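Local atomic coordinates of 462aa long hypothetical selenium-binding protein (Sulfolobus tokodaii, PDB entry 2ECE), a protein that is of unknown function but belongs to the selenium-binding protein family, folds as a beta-propeller and may bind selenium. Residues 161-166 and 186-191; 226-231 and 243-248; 252-257 and 270-275. One frame throughout, in Å; residues are numbered along the deposited sequence.

Interaction 1 of 3, residues 161-166 and 186-191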
ATOM      1  N   GLU A 161     -12.355  11.003 -14.568  1.00 27.28           N
ATOM      2  CA  GLU A 161     -11.223  11.781 -15.070  1.00 27.56           C
ATOM      3  C   GLU A 161     -10.557  12.396 -13.838  1.00 26.58           C
ATOM      4  O   GLU A 161     -10.603  11.805 -12.759  1.00 28.66           O
ATOM      5  CB  GLU A 161     -11.696  12.879 -16.037  1.00 27.80           C
ATOM      6  CG  GLU A 161     -12.350  12.336 -17.315  1.00 29.07           C
ATOM      7  CD  GLU A 161     -11.422  11.437 -18.120  1.00 30.53           C
ATOM      8  OE1 GLU A 161     -11.920  10.518 -18.805  1.00 30.74           O
ATOM      9  OE2 GLU A 161     -10.194  11.650 -18.080  1.00 32.70           O
ATOM     10  N   GLY A 162      -9.949  13.569 -13.985  1.00 25.24           N
ATOM     11  CA  GLY A 162      -9.294  14.209 -12.855  1.00 24.06           C
ATOM     12  C   GLY A 162      -9.773  15.632 -12.635  1.00 25.21           C
ATOM     13  O   GLY A 162     -10.619  16.111 -13.385  1.00 25.44           O
ATOM     14  N   PRO A 163      -9.227  16.354 -11.643  1.00 23.99           N
ATOM     15  CA  PRO A 163      -8.185  15.915 -10.711  1.00 23.51           C
ATOM     16  C   PRO A 163      -8.661  14.880  -9.703  1.00 22.48           C
ATOM     17  O   PRO A 163      -9.832  14.837  -9.343  1.00 22.40           O
ATOM     18  CB  PRO A 163      -7.774  17.210 -10.005  1.00 23.88           C
ATOM     19  CG  PRO A 163      -8.210  18.302 -10.959  1.00 25.31           C
ATOM     20  CD  PRO A 163      -9.531  17.779 -11.439  1.00 24.26           C
ATOM     21  N   GLY A 164      -7.738  14.033  -9.273  1.00 22.00           N
ATOM     22  CA  GLY A 164      -8.052  13.065  -8.247  1.00 20.55           C
ATOM     23  C   GLY A 164      -7.527  13.782  -7.025  1.00 19.57           C
ATOM     24  O   GLY A 164      -7.094  14.941  -7.136  1.00 17.39           O
ATOM     25  N   GLY A 165      -7.535  13.139  -5.865  1.00 18.42           N
ATOM     26  CA  GLY A 165      -7.027  13.832  -4.698  1.00 18.84           C
ATOM     27  C   GLY A 165      -7.288  13.132  -3.388  1.00 19.55           C
ATOM     28  O   GLY A 165      -7.373  11.913  -3.338  1.00 19.49           O
ATOM     29  N   ILE A 166      -7.423  13.918  -2.327  1.00 19.41           N
ATOM     30  CA  ILE A 166      -7.636  13.382  -0.994  1.00 19.55           C
ATOM     31  C   ILE A 166      -8.881  13.959  -0.331  1.00 20.19           C
ATOM     32  O   ILE A 166      -9.087  15.176  -0.323  1.00 19.51           O
ATOM     33  CB  ILE A 166      -6.413  13.690  -0.095  1.00 19.34           C
ATOM     34  CG1 ILE A 166      -5.151  13.099  -0.732  1.00 19.22           C
ATOM     35  CG2 ILE A 166      -6.639  13.153   1.312  1.00 18.66           C
ATOM     36  CD1 ILE A 166      -3.851  13.674  -0.180  1.00 18.84           C
ATOM     37  N   ASP A 186      -0.941  22.775  -9.847  1.00 23.22           N
ATOM     38  CA  ASP A 186      -1.210  22.010 -11.053  1.00 23.32           C
ATOM     39  C   ASP A 186      -1.252  20.502 -10.831  1.00 23.09           C
ATOM     40  O   ASP A 186      -1.106  19.721 -11.770  1.00 23.10           O
ATOM     41  CB  ASP A 186      -0.212  22.367 -12.164  1.00 26.70           C
ATOM     42  CG  ASP A 186       1.198  21.878 -11.889  1.00 28.69           C
ATOM     43  OD1 ASP A 186       2.036  22.013 -12.807  1.00 30.97           O
ATOM     44  OD2 ASP A 186       1.477  21.369 -10.781  1.00 27.36           O
ATOM     45  N   GLN A 187      -1.459  20.085  -9.587  1.00 22.61           N
ATOM     46  CA  GLN A 187      -1.566  18.656  -9.297  1.00 21.06           C
ATOM     47  C   GLN A 187      -2.882  18.192  -9.920  1.00 20.69           C
ATOM     48  O   GLN A 187      -3.915  18.851  -9.769  1.00 20.32           O
ATOM     49  CB  GLN A 187      -1.583  18.407  -7.783  1.00 20.41           C
ATOM     50  CG  GLN A 187      -1.980  16.978  -7.393  1.00 20.08           C
ATOM     51  CD  GLN A 187      -3.481  16.821  -7.197  1.00 20.58           C
ATOM     52  OE1 GLN A 187      -4.076  15.817  -7.598  1.00 22.17           O
ATOM     53  NE2 GLN A 187      -4.096  17.809  -6.567  1.00 18.86           N
ATOM     54  N   TYR A 188      -2.848  17.065 -10.619  1.00 20.58           N
ATOM     55  CA  TYR A 188      -4.045  16.543 -11.272  1.00 21.62           C
ATOM     56  C   TYR A 188      -4.199  15.047 -10.993  1.00 20.85           C
ATOM     57  O   TYR A 188      -5.276  14.581 -10.607  1.00 20.43           O
ATOM     58  CB  TYR A 188      -3.950  16.828 -12.775  1.00 23.42           C
ATOM     59  CG  TYR A 188      -5.121  16.365 -13.606  1.00 24.35           C
ATOM     60  CD1 TYR A 188      -5.126  15.103 -14.197  1.00 23.77           C
ATOM     61  CD2 TYR A 188      -6.219  17.204 -13.828  1.00 25.38           C
ATOM     62  CE1 TYR A 188      -6.187  14.680 -14.991  1.00 24.60           C
ATOM     63  CE2 TYR A 188      -7.290  16.789 -14.620  1.00 25.04           C
ATOM     64  CZ  TYR A 188      -7.264  15.528 -15.199  1.00 25.54           C
ATOM     65  OH  TYR A 188      -8.313  15.111 -15.982  1.00 25.33           O
ATOM     66  N   LEU A 189      -3.117  14.302 -11.177  1.00 20.35           N
ATOM     67  CA  LEU A 189      -3.110  12.865 -10.925  1.00 20.63           C
ATOM     68  C   LEU A 189      -2.914  12.587  -9.431  1.00 20.74           C
ATOM     69  O   LEU A 189      -2.491  13.462  -8.676  1.00 21.70           O
ATOM     70  CB  LEU A 189      -1.978  12.210 -11.718  1.00 20.23           C
ATOM     71  CG  LEU A 189      -2.270  11.461 -13.027  1.00 23.47           C
ATOM     72  CD1 LEU A 189      -3.532  11.963 -13.706  1.00 19.86           C
ATOM     73  CD2 LEU A 189      -1.053  11.600 -13.931  1.00 19.81           C
ATOM     74  N   ALA A 190      -3.219  11.362  -9.011  1.00 20.23           N
ATOM     75  CA  ALA A 190      -3.073  10.978  -7.610  1.00 19.99           C
ATOM     76  C   ALA A 190      -2.886   9.471  -7.512  1.00 19.22           C
ATOM     77  O   ALA A 190      -2.946   8.763  -8.523  1.00 17.58           O
ATOM     78  CB  ALA A 190      -4.330  11.387  -6.814  1.00 18.75           C
ATOM     79  N   TYR A 191      -2.613   9.000  -6.296  1.00 18.64           N
ATOM     80  CA  TYR A 191      -2.495   7.560  -6.033  1.00 18.64           C
ATOM     81  C   TYR A 191      -2.342   7.308  -4.532  1.00 17.53           C
ATOM     82  O   TYR A 191      -3.301   6.945  -3.851  1.00 16.32           O
ATOM     83  CB  TYR A 191      -1.277   6.977  -6.731  1.00 16.59           C
ATOM     84  CG  TYR A 191      -1.126   5.483  -6.520  1.00 16.85           C
ATOM     85  CD1 TYR A 191      -0.201   4.950  -5.614  1.00 17.11           C
ATOM     86  CD2 TYR A 191      -1.974   4.601  -7.186  1.00 19.14           C
ATOM     87  CE1 TYR A 191      -0.140   3.561  -5.379  1.00 17.53           C
ATOM     88  CE2 TYR A 191      -1.924   3.231  -6.962  1.00 18.90           C
ATOM     89  CZ  TYR A 191      -1.010   2.717  -6.062  1.00 18.09           C
ATOM     90  OH  TYR A 191      -0.977   1.361  -5.856  1.00 18.04           O
TER
HETATM   91  O   HOH W   1      -8.075  12.903 -17.352  1.00 32.82           O
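The glycine-rich run 161-166 and the loop 186-191 cross nearly at right angles, their end-to-end directions 93° apart, and come closest at P163 and Y188, with CA atoms 4.2 Å apart. A cis peptide bond precedes P163. Just beyond it G164 N donates to Y188 O at 2.9 Å, almost along the C=O axis, while P163 CA makes a CA-H...O contact with the same oxygen. In this beta-propeller, 186-191 belongs to the link from strand 176-179, at the edge of one blade, to strand 193-196, which opens the next; the contact thus lays that link against the start of strand 165-169. The Y188 side chain, with CG anti to the backbone N (chi1 -179°), runs back along 161-163. P163 CA stands over one face of its ring in a CH-pi contact, offset toward the rim, and P163 CG reaches Y188 CD2 at 3.7 Å. A side chain on G162 would collide with this ring. G162 N gives the phenol OH a weak hydrogen bond of 3.0 Å, and a water in the ring plane joins Y188 OH to E161 OE2; E161 OE1 is held by N211. Toward strand 165-169, A190 CB sits 3.8 Å from G165 N.

Interaction 2 of 3, residues 226-231 and 243-248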
ATOM      1  N   TYR A 226       0.123   8.549 -17.689  1.00 29.33           N
ATOM      2  CA  TYR A 226       0.603   8.131 -16.378  1.00 27.06           C
ATOM      3  C   TYR A 226       1.544   9.195 -15.819  1.00 25.94           C
ATOM      4  O   TYR A 226       2.241   9.875 -16.572  1.00 26.06           O
ATOM      5  CB  TYR A 226       1.286   6.765 -16.486  1.00 25.96           C
ATOM      6  CG  TYR A 226       0.297   5.623 -16.629  1.00 24.97           C
ATOM      7  CD1 TYR A 226      -0.145   4.913 -15.512  1.00 24.96           C
ATOM      8  CD2 TYR A 226      -0.237   5.286 -17.875  1.00 25.24           C
ATOM      9  CE1 TYR A 226      -1.095   3.898 -15.624  1.00 24.17           C
ATOM     10  CE2 TYR A 226      -1.189   4.270 -18.001  1.00 25.53           C
ATOM     11  CZ  TYR A 226      -1.615   3.582 -16.869  1.00 25.58           C
ATOM     12  OH  TYR A 226      -2.562   2.591 -16.981  1.00 23.51           O
ATOM     13  N   GLY A 227       1.565   9.348 -14.499  1.00 24.54           N
ATOM     14  CA  GLY A 227       2.401  10.377 -13.909  1.00 23.71           C
ATOM     15  C   GLY A 227       3.760   9.951 -13.393  1.00 23.92           C
ATOM     16  O   GLY A 227       4.070   8.762 -13.328  1.00 23.71           O
ATOM     17  N   ASN A 228       4.572  10.937 -13.024  1.00 23.34           N
ATOM     18  CA  ASN A 228       5.900  10.671 -12.495  1.00 24.90           C
ATOM     19  C   ASN A 228       6.368  11.766 -11.547  1.00 24.23           C
ATOM     20  O   ASN A 228       7.570  11.989 -11.393  1.00 24.72           O
ATOM     21  CB  ASN A 228       6.910  10.505 -13.640  1.00 26.65           C
ATOM     22  CG  ASN A 228       7.032  11.744 -14.507  1.00 29.41           C
ATOM     23  OD1 ASN A 228       7.879  11.798 -15.401  1.00 33.31           O
ATOM     24  ND2 ASN A 228       6.189  12.741 -14.253  1.00 26.71           N
ATOM     25  N   ARG A 229       5.417  12.435 -10.895  1.00 22.43           N
ATOM     26  CA  ARG A 229       5.737  13.515  -9.970  1.00 22.33           C
ATOM     27  C   ARG A 229       5.324  13.225  -8.530  1.00 21.75           C
ATOM     28  O   ARG A 229       4.376  12.479  -8.283  1.00 21.20           O
ATOM     29  CB  ARG A 229       5.024  14.802 -10.399  1.00 23.55           C
ATOM     30  CG  ARG A 229       5.116  15.131 -11.873  1.00 25.48           C
ATOM     31  CD  ARG A 229       3.958  16.041 -12.280  1.00 27.93           C
ATOM     32  NE  ARG A 229       4.110  17.414 -11.814  1.00 29.20           N
ATOM     33  CZ  ARG A 229       3.120  18.300 -11.776  1.00 29.91           C
ATOM     34  NH1 ARG A 229       1.899  17.955 -12.168  1.00 28.83           N
ATOM     35  NH2 ARG A 229       3.350  19.535 -11.357  1.00 31.43           N
ATOM     36  N   ILE A 230       6.053  13.825  -7.591  1.00 21.65           N
ATOM     37  CA  ILE A 230       5.732  13.731  -6.173  1.00 21.46           C
ATOM     38  C   ILE A 230       5.389  15.177  -5.816  1.00 21.13           C
ATOM     39  O   ILE A 230       6.084  16.113  -6.228  1.00 20.18           O
ATOM     40  CB  ILE A 230       6.921  13.236  -5.303  1.00 22.44           C
ATOM     41  CG1 ILE A 230       6.593  13.438  -3.818  1.00 23.42           C
ATOM     42  CG2 ILE A 230       8.192  13.977  -5.664  1.00 21.42           C
ATOM     43  CD1 ILE A 230       7.586  12.770  -2.858  1.00 22.39           C
ATOM     44  N   HIS A 231       4.303  15.365  -5.081  1.00 19.35           N
ATOM     45  CA  HIS A 231       3.867  16.701  -4.704  1.00 20.01           C
ATOM     46  C   HIS A 231       4.071  16.935  -3.217  1.00 20.62           C
ATOM     47  O   HIS A 231       3.750  16.069  -2.397  1.00 19.44           O
ATOM     48  CB  HIS A 231       2.385  16.874  -5.049  1.00 20.32           C
ATOM     49  CG  HIS A 231       2.078  16.686  -6.502  1.00 21.31           C
ATOM     50  ND1 HIS A 231       2.081  17.727  -7.406  1.00 21.31           N
ATOM     51  CD2 HIS A 231       1.759  15.574  -7.209  1.00 20.45           C
ATOM     52  CE1 HIS A 231       1.773  17.265  -8.606  1.00 20.13           C
ATOM     53  NE2 HIS A 231       1.574  15.963  -8.514  1.00 20.00           N
ATOM     54  N   SER A 243       6.692  20.451  -6.340  1.00 28.17           N
ATOM     55  CA  SER A 243       6.584  19.134  -6.947  1.00 26.96           C
ATOM     56  C   SER A 243       7.913  18.830  -7.627  1.00 26.87           C
ATOM     57  O   SER A 243       8.619  19.741  -8.062  1.00 27.39           O
ATOM     58  CB  SER A 243       5.454  19.098  -7.979  1.00 27.95           C
ATOM     59  OG  SER A 243       5.879  19.630  -9.221  1.00 30.41           O
ATOM     60  N   LEU A 244       8.256  17.552  -7.702  1.00 25.01           N
ATOM     61  CA  LEU A 244       9.492  17.126  -8.338  1.00 25.23           C
ATOM     62  C   LEU A 244       9.166  15.983  -9.281  1.00 25.04           C
ATOM     63  O   LEU A 244       8.279  15.171  -9.006  1.00 25.08           O
ATOM     64  CB  LEU A 244      10.503  16.656  -7.285  1.00 23.36           C
ATOM     65  CG  LEU A 244      11.121  17.703  -6.361  1.00 22.13           C
ATOM     66  CD1 LEU A 244      11.902  17.003  -5.247  1.00 23.38           C
ATOM     67  CD2 LEU A 244      12.037  18.621  -7.170  1.00 24.27           C
ATOM     68  N   THR A 245       9.862  15.935 -10.407  1.00 24.62           N
ATOM     69  CA  THR A 245       9.654  14.874 -11.379  1.00 24.80           C
ATOM     70  C   THR A 245      10.711  13.808 -11.121  1.00 25.49           C
ATOM     71  O   THR A 245      11.896  14.117 -11.029  1.00 26.48           O
ATOM     72  CB  THR A 245       9.769  15.436 -12.803  1.00 25.67           C
ATOM     73  OG1 THR A 245       8.677  16.333 -13.033  1.00 26.48           O
ATOM     74  CG2 THR A 245       9.726  14.327 -13.833  1.00 26.33           C
ATOM     75  N   LEU A 246      10.278  12.559 -10.988  1.00 24.19           N
ATOM     76  CA  LEU A 246      11.189  11.454 -10.702  1.00 25.92           C
ATOM     77  C   LEU A 246      11.677  10.746 -11.966  1.00 27.09           C
ATOM     78  O   LEU A 246      11.420   9.559 -12.167  1.00 26.91           O
ATOM     79  CB  LEU A 246      10.494  10.459  -9.771  1.00 24.09           C
ATOM     80  CG  LEU A 246       9.876  11.165  -8.556  1.00 25.63           C
ATOM     81  CD1 LEU A 246       9.092  10.186  -7.707  1.00 24.52           C
ATOM     82  CD2 LEU A 246      10.983  11.827  -7.742  1.00 24.61           C
ATOM     83  N   GLY A 247      12.393  11.488 -12.808  1.00 28.13           N
ATOM     84  CA  GLY A 247      12.907  10.929 -14.045  1.00 29.81           C
ATOM     85  C   GLY A 247      11.933  11.176 -15.182  1.00 31.06           C
ATOM     86  O   GLY A 247      10.829  10.625 -15.185  1.00 29.60           O
ATOM     87  N   GLU A 248      12.329  12.003 -16.149  1.00 32.55           N
ATOM     88  CA  GLU A 248      11.463  12.314 -17.290  1.00 34.86           C
ATOM     89  C   GLU A 248      10.918  11.062 -17.962  1.00 33.96           C
ATOM     90  O   GLU A 248       9.792  11.060 -18.455  1.00 33.94           O
ATOM     91  CB  GLU A 248      12.213  13.122 -18.354  1.00 38.66           C
ATOM     92  CG  GLU A 248      12.232  14.634 -18.183  1.00 45.22           C
ATOM     93  CD  GLU A 248      13.001  15.313 -19.315  1.00 48.84           C
ATOM     94  OE1 GLU A 248      13.947  14.685 -19.840  1.00 51.11           O
ATOM     95  OE2 GLU A 248      12.675  16.467 -19.676  1.00 51.08           O
TER
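Three straight backbone hydrogen bonds carry this contact. I230 and L244 form an antiparallel hydrogen-bonded pair, each N donating to the other's O at 3.0 Å, and L246 N reaches N228 O at 2.8 Å with an N-H...O angle of 176°, extending the ladder past the end of the strands. I230 and L244 lie side by side on one face, where I230 CG2 meets L244 CB at 3.9 Å and also touches L246 CD2. The opposite face bears R229, H231, S243 and T245. There R229 NH2 makes a weak bond of 3.3 Å to S243 OG, its stronger partner being D186. The R229 chain bends at chi3 (74°), which brings one guanidinium face over H231 CE1; E206 and R240 hold the imidazole nitrogens. N228 CG lies 3.8 Å from T245 CG2, its side chain turned into the crowded position between backbone N and carbonyl carbon. An alanine here would remove the amide and would probably loosen the packing against T245. The two segments belong to the hairpin 229-234/239-245, the outer half of a propeller blade; I230 touches L256 of strand 250-258, and L246 packs on I269 and M271 of strand 266-274.

Interaction 3 of 3, residues 252-257 and 270-275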
ATOM      1  N   MET A 252       4.462   6.008 -13.324  1.00 22.84           N
ATOM      2  CA  MET A 252       3.807   5.418 -12.175  1.00 21.71           C
ATOM      3  C   MET A 252       4.612   5.685 -10.896  1.00 21.28           C
ATOM      4  O   MET A 252       5.400   4.846 -10.449  1.00 20.36           O
ATOM      5  CB  MET A 252       3.631   3.912 -12.383  1.00 22.40           C
ATOM      6  CG  MET A 252       2.767   3.543 -13.596  1.00 22.92           C
ATOM      7  SD  MET A 252       2.351   1.790 -13.696  1.00 23.51           S
ATOM      8  CE  MET A 252       2.174   1.553 -15.493  1.00 23.56           C
ATOM      9  N   ALA A 253       4.292   6.802 -10.245  1.00 20.13           N
ATOM     10  CA  ALA A 253       4.929   7.195  -8.996  1.00 18.88           C
ATOM     11  C   ALA A 253       3.913   6.676  -7.970  1.00 18.98           C
ATOM     12  O   ALA A 253       2.928   7.376  -7.692  1.00 18.88           O
ATOM     13  CB  ALA A 253       5.055   8.725  -8.930  1.00 18.85           C
ATOM     14  N   LEU A 254       4.145   5.500  -7.387  1.00 18.67           N
ATOM     15  CA  LEU A 254       3.197   4.912  -6.481  1.00 17.89           C
ATOM     16  C   LEU A 254       3.399   5.264  -4.976  1.00 18.41           C
ATOM     17  O   LEU A 254       2.904   6.295  -4.499  1.00 18.04           O
ATOM     18  CB  LEU A 254       3.173   3.330  -6.743  1.00 16.45           C
ATOM     19  CG  LEU A 254       2.734   3.060  -8.211  1.00 17.76           C
ATOM     20  CD1 LEU A 254       2.348   1.608  -8.273  1.00 13.71           C
ATOM     21  CD2 LEU A 254       1.544   3.924  -8.683  1.00 15.30           C
ATOM     22  N   GLU A 255       3.774   4.197  -4.233  1.00 18.49           N
ATOM     23  CA  GLU A 255       3.892   4.193  -2.778  1.00 18.69           C
ATOM     24  C   GLU A 255       4.859   5.113  -2.101  1.00 19.53           C
ATOM     25  O   GLU A 255       6.078   5.074  -2.358  1.00 19.26           O
ATOM     26  CB  GLU A 255       4.139   2.744  -2.272  1.00 18.04           C
ATOM     27  CG  GLU A 255       3.109   1.685  -2.686  1.00 19.53           C
ATOM     28  CD  GLU A 255       1.719   1.901  -2.099  1.00 20.49           C
ATOM     29  OE1 GLU A 255       1.617   2.419  -0.971  1.00 21.67           O
ATOM     30  OE2 GLU A 255       0.722   1.531  -2.758  1.00 20.41           O
ATOM     31  N   LEU A 256       4.316   5.914  -1.186  1.00 17.04           N
ATOM     32  CA  LEU A 256       5.100   6.934  -0.477  1.00 16.84           C
ATOM     33  C   LEU A 256       5.425   6.497   0.926  1.00 16.68           C
ATOM     34  O   LEU A 256       4.514   6.190   1.698  1.00 17.02           O
ATOM     35  CB  LEU A 256       4.336   8.273  -0.422  1.00 16.09           C
ATOM     36  CG  LEU A 256       4.373   9.122  -1.690  1.00 15.53           C
ATOM     37  CD1 LEU A 256       3.249  10.141  -1.684  1.00 15.92           C
ATOM     38  CD2 LEU A 256       5.731   9.799  -1.785  1.00 14.77           C
ATOM     39  N   ARG A 257       6.706   6.469   1.276  1.00 16.02           N
ATOM     40  CA  ARG A 257       7.076   6.016   2.606  1.00 16.48           C
ATOM     41  C   ARG A 257       8.059   6.927   3.332  1.00 17.61           C
ATOM     42  O   ARG A 257       9.271   6.827   3.149  1.00 16.13           O
ATOM     43  CB  ARG A 257       7.665   4.601   2.535  1.00 17.64           C
ATOM     44  CG  ARG A 257       6.712   3.536   1.985  1.00 18.63           C
ATOM     45  CD  ARG A 257       5.563   3.207   2.953  1.00 17.90           C
ATOM     46  NE  ARG A 257       4.752   2.088   2.459  1.00 16.84           N
ATOM     47  CZ  ARG A 257       3.782   2.195   1.556  1.00 17.64           C
ATOM     48  NH1 ARG A 257       3.469   3.376   1.041  1.00 18.02           N
ATOM     49  NH2 ARG A 257       3.143   1.110   1.143  1.00 18.60           N
ATOM     50  N   ASN A 270       8.530   4.483  -5.087  1.00 21.01           N
ATOM     51  CA  ASN A 270       8.890   3.627  -6.201  1.00 20.53           C
ATOM     52  C   ASN A 270       8.302   4.120  -7.522  1.00 22.37           C
ATOM     53  O   ASN A 270       7.149   4.567  -7.580  1.00 22.48           O
ATOM     54  CB  ASN A 270       8.419   2.190  -5.932  1.00 19.13           C
ATOM     55  CG  ASN A 270       6.906   2.087  -5.712  1.00 20.55           C
ATOM     56  OD1 ASN A 270       6.332   2.797  -4.883  1.00 19.98           O
ATOM     57  ND2 ASN A 270       6.262   1.189  -6.445  1.00 16.84           N
ATOM     58  N   MET A 271       9.125   4.074  -8.564  1.00 20.98           N
ATOM     59  CA  MET A 271       8.709   4.428  -9.913  1.00 22.02           C
ATOM     60  C   MET A 271       8.670   3.053 -10.549  1.00 22.31           C
ATOM     61  O   MET A 271       9.703   2.396 -10.670  1.00 21.98           O
ATOM     62  CB  MET A 271       9.751   5.304 -10.612  1.00 22.10           C
ATOM     63  CG  MET A 271       9.752   6.755 -10.172  1.00 21.72           C
ATOM     64  SD  MET A 271       8.091   7.506 -10.119  1.00 23.69           S
ATOM     65  CE  MET A 271       7.586   7.399 -11.825  1.00 21.39           C
ATOM     66  N   VAL A 272       7.478   2.610 -10.937  1.00 21.73           N
ATOM     67  CA  VAL A 272       7.307   1.272 -11.497  1.00 23.05           C
ATOM     68  C   VAL A 272       8.027   0.916 -12.796  1.00 23.55           C
ATOM     69  O   VAL A 272       8.660  -0.138 -12.881  1.00 23.98           O
ATOM     70  CB  VAL A 272       5.804   0.938 -11.684  1.00 23.48           C
ATOM     71  CG1 VAL A 272       5.647  -0.479 -12.230  1.00 23.54           C
ATOM     72  CG2 VAL A 272       5.073   1.070 -10.349  1.00 21.84           C
ATOM     73  N   VAL A 273       7.948   1.772 -13.804  1.00 23.81           N
ATOM     74  CA  VAL A 273       8.572   1.427 -15.070  1.00 26.19           C
ATOM     75  C   VAL A 273       9.170   2.589 -15.855  1.00 27.32           C
ATOM     76  O   VAL A 273       8.604   3.683 -15.916  1.00 27.43           O
ATOM     77  CB  VAL A 273       7.556   0.675 -15.959  1.00 26.45           C
ATOM     78  CG1 VAL A 273       6.307   1.515 -16.131  1.00 27.55           C
ATOM     79  CG2 VAL A 273       8.171   0.342 -17.312  1.00 27.95           C
ATOM     80  N   SER A 274      10.334   2.338 -16.447  1.00 28.01           N
ATOM     81  CA  SER A 274      11.020   3.332 -17.255  1.00 28.46           C
ATOM     82  C   SER A 274      10.638   3.130 -18.710  1.00 28.96           C
ATOM     83  O   SER A 274      10.634   2.005 -19.200  1.00 29.37           O
ATOM     84  CB  SER A 274      12.536   3.183 -17.112  1.00 29.17           C
ATOM     85  OG  SER A 274      13.200   3.830 -18.184  1.00 29.82           O
ATOM     86  N   LEU A 275      10.313   4.214 -19.402  1.00 29.73           N
ATOM     87  CA  LEU A 275       9.947   4.110 -20.807  1.00 31.76           C
ATOM     88  C   LEU A 275      11.175   3.848 -21.678  1.00 32.99           C
ATOM     89  O   LEU A 275      11.042   3.549 -22.864  1.00 33.88           O
ATOM     90  CB  LEU A 275       9.253   5.389 -21.280  1.00 30.30           C
ATOM     91  CG  LEU A 275       7.890   5.716 -20.664  1.00 30.85           C
ATOM     92  CD1 LEU A 275       7.310   6.934 -21.349  1.00 30.45           C
ATOM     93  CD2 LEU A 275       6.951   4.532 -20.815  1.00 32.22           C
TER
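Packing is tightest where V272 faces M252 and L254. V272 CG2, anti to the carbonyl carbon, presses on L254 CD1 at 3.5 Å, closer than carbon atoms usually stand, while V272 CB approaches M252 CB obliquely. On the face shared by A253 and M271, the M271 chain, bent at both chi2 and chi3, curls back over the neighbouring strand. This sets SD 3.5 Å from A253 CB and leaves CE against the carbonyl group of M252. Two backbone bonds flank this non-hydrogen-bonded pair: V272 N to M252 O at 3.1 Å, and L254 N to N270 O at 3.2 Å, the latter nearly along the C=O axis. Strands 250-258 and 266-274 form the hairpin that begins a propeller blade, its segments running antiparallel at 142°. At the N270 end, E255 and N270 lie side by side with carboxylate and amide planes 21° apart, and N270 ND2 is bound by V323 O. R257 grips E255 OE1 end-on with NH1 and NH2, NH1 along the anti lone pair at 2.9 Å and NH2 from above the carboxylate plane. H75 holds OE2. The double grip of R257 would favour a charged E255, whereas the nearby D192 carboxylate would work against it. Toward the other end the contact thins: the extended M252 chain meets V273 only through its terminal methyl, CE to CG1 at 4.2 Å, and beyond it S274 and the partly exposed L275 touch nothing in 252-257 and lie instead beside N250 and R251, earlier on the same strand.

Overall arrangement
Along the chain the three contacts follow one another, from the link between two blades (interaction 1) through the outer hairpin of the next blade (interaction 2) to the first hairpin of the blade after that (interaction 3). The centres of interactions 2 and 3 are about 9 Å apart. Between them G227 O and M252 N, 2.8 Å apart, probably form a hydrogen bond, and L246 CD1 packs on M271 SD at 3.7 Å. Interaction 1, centred about 13 Å from interaction 2, is tied to it by the salt bridge of D186 OD2 to R229 NH2 at 2.7 Å. Y191 reaches interaction 3, its CE1 3.4 Å from E255 OE2. No selenium site can be assigned to these contacts.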